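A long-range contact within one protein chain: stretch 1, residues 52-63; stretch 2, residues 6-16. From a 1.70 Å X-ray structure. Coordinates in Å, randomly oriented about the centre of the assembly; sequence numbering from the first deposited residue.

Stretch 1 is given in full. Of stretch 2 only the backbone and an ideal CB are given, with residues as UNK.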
ATOM      1  N   GLN A  52       0.651  -1.541 -13.217  1.00 37.06           N
ATOM      2  CA  GLN A  52       0.908  -1.555 -11.803  1.00 35.92           C
ATOM      3  C   GLN A  52       2.423  -1.633 -11.543  1.00 34.49           C
ATOM      4  O   GLN A  52       3.132  -2.348 -12.243  1.00 34.75           O
ATOM      5  CB  GLN A  52       0.210  -2.774 -11.226  1.00 36.09           C
ATOM      6  CG  GLN A  52       0.039  -2.732  -9.746  1.00 36.48           C
ATOM      7  CD  GLN A  52      -0.190  -4.099  -9.175  1.00 37.14           C
ATOM      8  OE1 GLN A  52      -0.824  -4.947  -9.812  1.00 37.55           O
ATOM      9  NE2 GLN A  52       0.314  -4.329  -7.968  1.00 35.38           N
ATOM     10  N   GLU A  53       2.915  -0.894 -10.551  1.00 32.62           N
ATOM     11  CA  GLU A  53       4.318  -1.029 -10.153  1.00 29.91           C
ATOM     12  C   GLU A  53       4.459  -1.318  -8.668  1.00 27.97           C
ATOM     13  O   GLU A  53       3.740  -0.756  -7.829  1.00 25.08           O
ATOM     14  CB  GLU A  53       5.110   0.210 -10.547  1.00 30.89           C
ATOM     15  CG  GLU A  53       6.607   0.121 -10.293  1.00 33.53           C
ATOM     16  CD  GLU A  53       7.408   1.103 -11.164  1.00 38.68           C
ATOM     17  OE1 GLU A  53       6.934   1.470 -12.266  1.00 39.97           O
ATOM     18  OE2 GLU A  53       8.515   1.499 -10.738  1.00 41.48           O
ATOM     19  N   LEU A  54       5.379  -2.219  -8.354  1.00 25.57           N
ATOM     20  CA  LEU A  54       5.607  -2.613  -6.977  1.00 24.78           C
ATOM     21  C   LEU A  54       7.083  -2.420  -6.695  1.00 24.19           C
ATOM     22  O   LEU A  54       7.921  -2.916  -7.446  1.00 24.80           O
ATOM     23  CB  LEU A  54       5.207  -4.086  -6.821  1.00 25.57           C
ATOM     24  CG  LEU A  54       4.588  -4.637  -5.571  1.00 28.85           C
ATOM     25  CD1 LEU A  54       3.249  -3.936  -5.267  1.00 28.09           C
ATOM     26  CD2 LEU A  54       4.422  -6.133  -5.787  1.00 26.62           C
ATOM     27  N   GLU A  55       7.411  -1.659  -5.659  1.00 21.57           N
ATOM     28  CA  GLU A  55       8.794  -1.414  -5.258  1.00 21.52           C
ATOM     29  C   GLU A  55       9.106  -2.175  -3.985  1.00 21.72           C
ATOM     30  O   GLU A  55       8.469  -1.933  -2.963  1.00 21.90           O
ATOM     31  CB  GLU A  55       8.936   0.059  -4.994  1.00 23.25           C
ATOM     32  CG  GLU A  55      10.286   0.582  -4.766  1.00 26.79           C
ATOM     33  CD  GLU A  55      10.290   2.079  -4.978  1.00 29.80           C
ATOM     34  OE1 GLU A  55      10.273   2.540  -6.157  1.00 33.86           O
ATOM     35  OE2 GLU A  55      10.275   2.784  -3.966  1.00 28.34           O
ATOM     36  N   ILE A  56      10.091  -3.060  -4.031  1.00 17.80           N
ATOM     37  CA  ILE A  56      10.375  -3.898  -2.870  1.00 18.32           C
ATOM     38  C   ILE A  56      11.768  -3.599  -2.365  1.00 17.83           C
ATOM     39  O   ILE A  56      12.735  -3.660  -3.143  1.00 18.69           O
ATOM     40  CB  ILE A  56      10.221  -5.396  -3.186  1.00 17.47           C
ATOM     41  CG1 ILE A  56       8.885  -5.645  -3.910  1.00 19.94           C
ATOM     42  CG2 ILE A  56      10.364  -6.216  -1.898  1.00 18.38           C
ATOM     43  CD1 ILE A  56       8.563  -7.083  -4.153  1.00 23.74           C
ATOM     44  N   PHE A  57      11.869  -3.256  -1.089  1.00 17.10           N
ATOM     45  CA  PHE A  57      13.149  -3.027  -0.428  1.00 16.47           C
ATOM     46  C   PHE A  57      13.440  -4.290   0.376  1.00 16.51           C
ATOM     47  O   PHE A  57      12.617  -4.693   1.174  1.00 16.51           O
ATOM     48  CB  PHE A  57      13.045  -1.817   0.522  1.00 17.27           C
ATOM     49  CG  PHE A  57      12.839  -0.512  -0.208  1.00 18.23           C
ATOM     50  CD1 PHE A  57      13.921   0.321  -0.498  1.00 21.82           C
ATOM     51  CD2 PHE A  57      11.565  -0.129  -0.603  1.00 19.97           C
ATOM     52  CE1 PHE A  57      13.719   1.525  -1.190  1.00 21.73           C
ATOM     53  CE2 PHE A  57      11.357   1.054  -1.306  1.00 22.15           C
ATOM     54  CZ  PHE A  57      12.428   1.888  -1.582  1.00 21.50           C
ATOM     55  N   ILE A  58      14.593  -4.918   0.135  1.00 15.13           N
ATOM     56  CA  ILE A  58      14.893  -6.210   0.733  1.00 16.34           C
ATOM     57  C   ILE A  58      16.077  -6.067   1.685  1.00 16.83           C
ATOM     58  O   ILE A  58      17.153  -5.668   1.279  1.00 18.13           O
ATOM     59  CB  ILE A  58      15.237  -7.278  -0.359  1.00 15.60           C
ATOM     60  CG1 ILE A  58      14.124  -7.344  -1.419  1.00 16.14           C
ATOM     61  CG2 ILE A  58      15.445  -8.672   0.260  1.00 17.97           C
ATOM     62  CD1 ILE A  58      14.516  -8.057  -2.676  1.00 16.69           C
ATOM     63  N   SER A  59      15.884  -6.451   2.936  1.00 17.68           N
ATOM     64  CA  SER A  59      16.921  -6.272   3.969  1.00 18.81           C
ATOM     65  C   SER A  59      16.619  -7.149   5.178  1.00 19.80           C
ATOM     66  O   SER A  59      15.470  -7.274   5.592  1.00 19.52           O
ATOM     67  CB  SER A  59      16.997  -4.808   4.403  1.00 19.64           C
ATOM     68  OG  SER A  59      17.973  -4.611   5.428  1.00 21.49           O
ATOM     69  N   ASP A  60      17.665  -7.690   5.790  1.00 21.48           N
ATOM     70  CA  ASP A  60      17.461  -8.423   7.031  1.00 23.24           C
ATOM     71  C   ASP A  60      17.351  -7.491   8.242  1.00 23.56           C
ATOM     72  O   ASP A  60      17.245  -7.956   9.367  1.00 25.01           O
ATOM     73  CB  ASP A  60      18.552  -9.486   7.231  1.00 24.84           C
ATOM     74  CG  ASP A  60      19.916  -8.885   7.438  1.00 27.00           C
ATOM     75  OD1 ASP A  60      20.061  -7.652   7.334  1.00 29.30           O
ATOM     76  OD2 ASP A  60      20.866  -9.663   7.709  1.00 34.41           O
ATOM     77  N   GLN A  61      17.343  -6.186   8.017  1.00 23.89           N
ATOM     78  CA  GLN A  61      17.285  -5.233   9.131  1.00 24.68           C
ATOM     79  C   GLN A  61      15.865  -4.952   9.637  1.00 23.62           C
ATOM     80  O   GLN A  61      15.670  -4.447  10.770  1.00 22.92           O
ATOM     81  CB  GLN A  61      18.002  -3.939   8.758  1.00 26.00           C
ATOM     82  CG  GLN A  61      19.511  -4.175   8.581  1.00 31.56           C
ATOM     83  CD  GLN A  61      20.198  -4.557   9.895  1.00 36.16           C
ATOM     84  OE1 GLN A  61      20.515  -5.730  10.140  1.00 38.24           O
ATOM     85  NE2 GLN A  61      20.394  -3.570  10.762  1.00 39.23           N
ATOM     86  N   PHE A  62      14.873  -5.268   8.813  1.00 20.98           N
ATOM     87  CA  PHE A  62      13.496  -4.947   9.164  1.00 19.80           C
ATOM     88  C   PHE A  62      12.950  -5.977  10.159  1.00 19.40           C
ATOM     89  O   PHE A  62      12.921  -7.160   9.855  1.00 18.88           O
ATOM     90  CB  PHE A  62      12.600  -4.990   7.923  1.00 20.14           C
ATOM     91  CG  PHE A  62      13.051  -4.127   6.775  1.00 19.45           C
ATOM     92  CD1 PHE A  62      13.317  -2.777   6.943  1.00 21.63           C
ATOM     93  CD2 PHE A  62      13.155  -4.679   5.496  1.00 18.63           C
ATOM     94  CE1 PHE A  62      13.706  -1.982   5.852  1.00 22.66           C
ATOM     95  CE2 PHE A  62      13.517  -3.890   4.395  1.00 19.84           C
ATOM     96  CZ  PHE A  62      13.798  -2.562   4.559  1.00 21.11           C
ATOM     97  N   PRO A  63      12.437  -5.521  11.322  1.00 19.56           N
ATOM     98  CA  PRO A  63      11.753  -6.437  12.234  1.00 19.27           C
ATOM     99  C   PRO A  63      10.366  -6.841  11.714  1.00 18.57           C
ATOM    100  O   PRO A  63       9.869  -6.275  10.727  1.00 17.52           O
ATOM    101  CB  PRO A  63      11.601  -5.599  13.521  1.00 20.00           C
ATOM    102  CG  PRO A  63      11.487  -4.212  13.012  1.00 21.07           C
ATOM    103  CD  PRO A  63      12.460  -4.145  11.849  1.00 20.19           C
ATOM    104  N   UNK A   6      -1.909   6.022  -8.845  1.00 23.68           N
ATOM    105  CA  UNK A   6      -0.807   5.401  -8.109  1.00 22.73           C
ATOM    106  C   UNK A   6       0.398   5.137  -9.020  1.00 21.90           C
ATOM    107  O   UNK A   6       0.261   4.503 -10.090  1.00 21.74           O
ATOM    108  CB  UNK A   6      -1.274   4.093  -7.467  1.00 22.73           C
ATOM    109  N   UNK A   7       1.567   5.642  -8.619  1.00 20.16           N
ATOM    110  CA  UNK A   7       2.822   5.352  -9.320  1.00 19.78           C
ATOM    111  C   UNK A   7       3.293   3.962  -8.909  1.00 19.86           C
ATOM    112  O   UNK A   7       3.626   3.133  -9.747  1.00 20.49           O
ATOM    113  CB  UNK A   7       3.889   6.404  -9.012  1.00 19.78           C
ATOM    114  N   UNK A   8       3.284   3.698  -7.611  1.00 18.55           N
ATOM    115  CA  UNK A   8       3.666   2.382  -7.099  1.00 18.34           C
ATOM    116  C   UNK A   8       3.259   2.247  -5.646  1.00 18.40           C
ATOM    117  O   UNK A   8       2.918   3.238  -4.973  1.00 19.76           O
ATOM    118  CB  UNK A   8       5.171   2.153  -7.251  1.00 18.34           C
ATOM    119  N   UNK A   9       3.349   1.021  -5.150  1.00 18.84           N
ATOM    120  CA  UNK A   9       3.216   0.725  -3.743  1.00 18.40           C
ATOM    121  C   UNK A   9       4.571   0.110  -3.351  1.00 17.78           C
ATOM    122  O   UNK A   9       5.131  -0.653  -4.129  1.00 17.81           O
ATOM    123  CB  UNK A   9       2.034  -0.202  -3.453  1.00 18.40           C
ATOM    124  N   UNK A  10       5.128   0.510  -2.212  1.00 16.37           N
ATOM    125  CA  UNK A  10       6.431  -0.034  -1.731  1.00 16.13           C
ATOM    126  C   UNK A  10       6.243  -1.012  -0.577  1.00 16.51           C
ATOM    127  O   UNK A  10       5.393  -0.811   0.298  1.00 17.54           O
ATOM    128  CB  UNK A  10       7.354   1.102  -1.285  1.00 16.13           C
ATOM    129  N   UNK A  11       7.069  -2.058  -0.568  1.00 15.20           N
ATOM    130  CA  UNK A  11       6.978  -3.152   0.424  1.00 15.66           C
ATOM    131  C   UNK A  11       8.377  -3.393   0.949  1.00 15.21           C
ATOM    132  O   UNK A  11       9.338  -3.323   0.194  1.00 16.44           O
ATOM    133  CB  UNK A  11       6.388  -4.429  -0.177  1.00 15.66           C
ATOM    134  N   UNK A  12       8.469  -3.692   2.246  1.00 15.65           N
ATOM    135  CA  UNK A  12       9.735  -4.111   2.891  1.00 15.09           C
ATOM    136  C   UNK A  12       9.683  -5.627   3.063  1.00 15.32           C
ATOM    137  O   UNK A  12       8.713  -6.136   3.625  1.00 15.27           O
ATOM    138  CB  UNK A  12       9.945  -3.414   4.236  1.00 15.09           C
ATOM    139  N   UNK A  13      10.709  -6.319   2.553  1.00 14.54           N
ATOM    140  CA  UNK A  13      10.792  -7.774   2.586  1.00 14.87           C
ATOM    141  C   UNK A  13      12.121  -8.191   3.195  1.00 16.01           C
ATOM    142  O   UNK A  13      13.105  -7.410   3.167  1.00 15.87           O
ATOM    143  CB  UNK A  13      10.631  -8.365   1.184  1.00 14.87           C
ATOM    144  N   UNK A  14      12.179  -9.435   3.694  1.00 14.82           N
ATOM    145  CA  UNK A  14      13.389  -9.862   4.435  1.00 15.74           C
ATOM    146  C   UNK A  14      14.415 -10.624   3.605  1.00 15.79           C
ATOM    147  O   UNK A  14      15.612 -10.590   3.907  1.00 17.61           O
ATOM    148  CB  UNK A  14      12.976 -10.743   5.616  1.00 15.74           C
ATOM    149  N   UNK A  15      13.962 -11.331   2.581  1.00 16.11           N
ATOM    150  CA  UNK A  15      14.827 -12.298   1.913  1.00 17.26           C
ATOM    151  C   UNK A  15      14.697 -12.230   0.403  1.00 17.53           C
ATOM    152  O   UNK A  15      13.591 -12.282  -0.140  1.00 16.86           O
ATOM    153  CB  UNK A  15      14.507 -13.714   2.395  1.00 17.26           C
ATOM    154  N   UNK A  16      15.841 -12.166  -0.282  1.00 17.07           N
ATOM    155  CA  UNK A  16      15.836 -11.950  -1.721  1.00 17.49           C
ATOM    156  C   UNK A  16      15.213 -13.130  -2.489  1.00 17.87           C
ATOM    157  O   UNK A  16      14.320 -12.932  -3.312  1.00 16.66           O
ATOM    158  CB  UNK A  16      17.266 -11.708  -2.208  1.00 17.49           C
TER

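The backbone sets the frame. Strands 52-58 and 6-13 run parallel, their axes 23° apart and 4.6 Å at closest approach, and successive CB atoms alternate between the two faces of the sheet. Leu54, Ile56 and Ile58 line one face, Glu55 and Phe57 the other. Backbone hydrogen bonds use every second residue of each strand: the amides of 9, 11 and 13 donate to Glu53 O, Glu55 O and Phe57 O.

At position 6 the ideal CB has nothing of stretch 1 within 5.5 Å, so the contact sets no preference; the residue is Ile6, which makes no contact. Position 7 has an equally free CB, pointing sideways, but a long side chain could reach the carboxylate of Glu53, so polar or basic groups would suit. It is His7, whose CE1 comes within 4.2 Å of Glu53 OE2.

The CB of position 8 points toward stretch 1 and sits tightly, 3.3 Å from Glu53 O. Glu55 extends its carboxylate on this side, favouring a polar or positively charged group. The residue is His8 (chi1 p): its CE1 lies 3.3 Å from Glu55 OE2, and Glu55 OE1 lies over one face of the ring.

Position 9 is paired with Leu54, and its CB is 4.3 Å from Leu54 CD1. The neighbour is purely apolar, and phi/psi of -119/136 is extended, so Val, Ile or Leu would all fit. It is Val9, with CB 4.2 Å from Leu54 CD1; Val9 O accepts from Glu55 N at 2.9 Å.

At position 10 the ideal CB is 3.6 Å from Glu55 O and 4.0 Å from Phe57 CE2. Beside that ring a small apolar group is comfortable, though these distances alone do not exclude others. It is Ala10, its CB at the edge of the Phe57 ring.

Position 11 faces Leu54 and Ile56, with its CB 4.7 Å from Ile56 CG1. There is room for a branched or long aliphatic chain to reach Leu54. Ile11 does so, placing CD1 3.9 Å from Leu54 CG. Its backbone O accepts from Phe57 N at 2.8 Å.

The CB of position 12 is 3.6 Å from Phe62 CE2, so aliphatic or polar groups with a CH2 to lay on the ring would suit. It is Asn12: CB stands 3.8 Å from the centroid of the Phe62 ring, 18° off its normal, a CH-pi contact, while the amide is hydrogen-bonded elsewhere in the structure.

Position 13 puts its CB 3.8 Å from Ile56 CG2 and 4.5 Å from Ile58 CG1, an apolar setting suited to a small residue. Ala13 brings CB to 3.7 Å from Ile56 CG2, and its O accepts from Ser59 N at 2.9 Å.

Beyond the strand, the CB atoms of 14 and 15 point away, so stretch 1 asks little: Ser14 and Asn15, the latter an N-cap. Position 16, sideways and 4.3 Å from Ile58 CG2, invites an apolar or aromatic group; Tyr16 sets CD1 3.8 Å from Ile58 CD1.

Stretch 2 (6-16) IHHVAINASNY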
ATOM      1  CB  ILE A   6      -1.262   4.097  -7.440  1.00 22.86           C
ATOM      2  CG1 ILE A   6      -2.393   4.387  -6.448  1.00 22.73           C
ATOM      3  CG2 ILE A   6      -0.064   3.397  -6.728  1.00 22.29           C
ATOM      4  CD1 ILE A   6      -2.964   3.116  -5.788  1.00 25.76           C
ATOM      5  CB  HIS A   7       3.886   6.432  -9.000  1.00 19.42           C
ATOM      6  CG  HIS A   7       5.190   6.246  -9.721  1.00 22.06           C
ATOM      7  ND1 HIS A   7       6.183   5.412  -9.254  1.00 23.16           N
ATOM      8  CD2 HIS A   7       5.673   6.800 -10.864  1.00 24.38           C
ATOM      9  CE1 HIS A   7       7.220   5.452 -10.073  1.00 24.24           C
ATOM     10  NE2 HIS A   7       6.934   6.285 -11.063  1.00 25.34           N
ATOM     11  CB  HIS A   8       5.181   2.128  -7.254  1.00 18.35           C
ATOM     12  CG  HIS A   8       6.062   3.090  -6.507  1.00 17.88           C
ATOM     13  ND1 HIS A   8       6.459   2.891  -5.203  1.00 22.91           N
ATOM     14  CD2 HIS A   8       6.660   4.235  -6.908  1.00 16.94           C
ATOM     15  CE1 HIS A   8       7.242   3.887  -4.819  1.00 18.30           C
ATOM     16  NE2 HIS A   8       7.384   4.716  -5.839  1.00 20.74           N
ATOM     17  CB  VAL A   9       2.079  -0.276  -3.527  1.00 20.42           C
ATOM     18  CG1 VAL A   9       2.073  -0.810  -2.129  1.00 20.77           C
ATOM     19  CG2 VAL A   9       0.727   0.396  -3.808  1.00 21.91           C
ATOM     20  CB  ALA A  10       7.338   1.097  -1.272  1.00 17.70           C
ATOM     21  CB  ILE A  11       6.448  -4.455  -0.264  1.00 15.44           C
ATOM     22  CG1 ILE A  11       4.960  -4.290  -0.608  1.00 16.17           C
ATOM     23  CG2 ILE A  11       6.677  -5.716   0.624  1.00 18.06           C
ATOM     24  CD1 ILE A  11       4.501  -5.318  -1.694  1.00 18.73           C
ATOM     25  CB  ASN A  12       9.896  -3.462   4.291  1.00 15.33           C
ATOM     26  CG  ASN A  12      10.094  -1.956   4.229  1.00 16.82           C
ATOM     27  OD1 ASN A  12      10.516  -1.426   3.204  1.00 16.53           O
ATOM     28  ND2 ASN A  12       9.800  -1.252   5.347  1.00 17.72           N
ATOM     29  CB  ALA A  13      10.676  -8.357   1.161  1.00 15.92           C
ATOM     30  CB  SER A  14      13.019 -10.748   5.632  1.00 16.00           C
ATOM     31  OG  SER A  14      12.431 -11.948   5.160  1.00 18.16           O
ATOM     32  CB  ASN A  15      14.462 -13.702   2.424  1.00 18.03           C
ATOM     33  CG  ASN A  15      15.314 -14.810   1.793  1.00 18.87           C
ATOM     34  OD1 ASN A  15      15.015 -15.328   0.701  1.00 18.91           O
ATOM     35  ND2 ASN A  15      16.370 -15.181   2.490  1.00 22.54           N
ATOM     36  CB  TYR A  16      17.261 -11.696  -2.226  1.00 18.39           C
ATOM     37  CG  TYR A  16      17.373 -11.534  -3.727  1.00 19.37           C
ATOM     38  CD1 TYR A  16      17.105 -10.302  -4.339  1.00 20.56           C
ATOM     39  CD2 TYR A  16      17.796 -12.598  -4.529  1.00 20.29           C
ATOM     40  CE1 TYR A  16      17.254 -10.144  -5.719  1.00 20.77           C
ATOM     41  CE2 TYR A  16      17.918 -12.454  -5.901  1.00 20.55           C
ATOM     42  CZ  TYR A  16      17.655 -11.230  -6.487  1.00 21.58           C
ATOM     43  OH  TYR A  16      17.805 -11.074  -7.851  1.00 22.47           O
TER
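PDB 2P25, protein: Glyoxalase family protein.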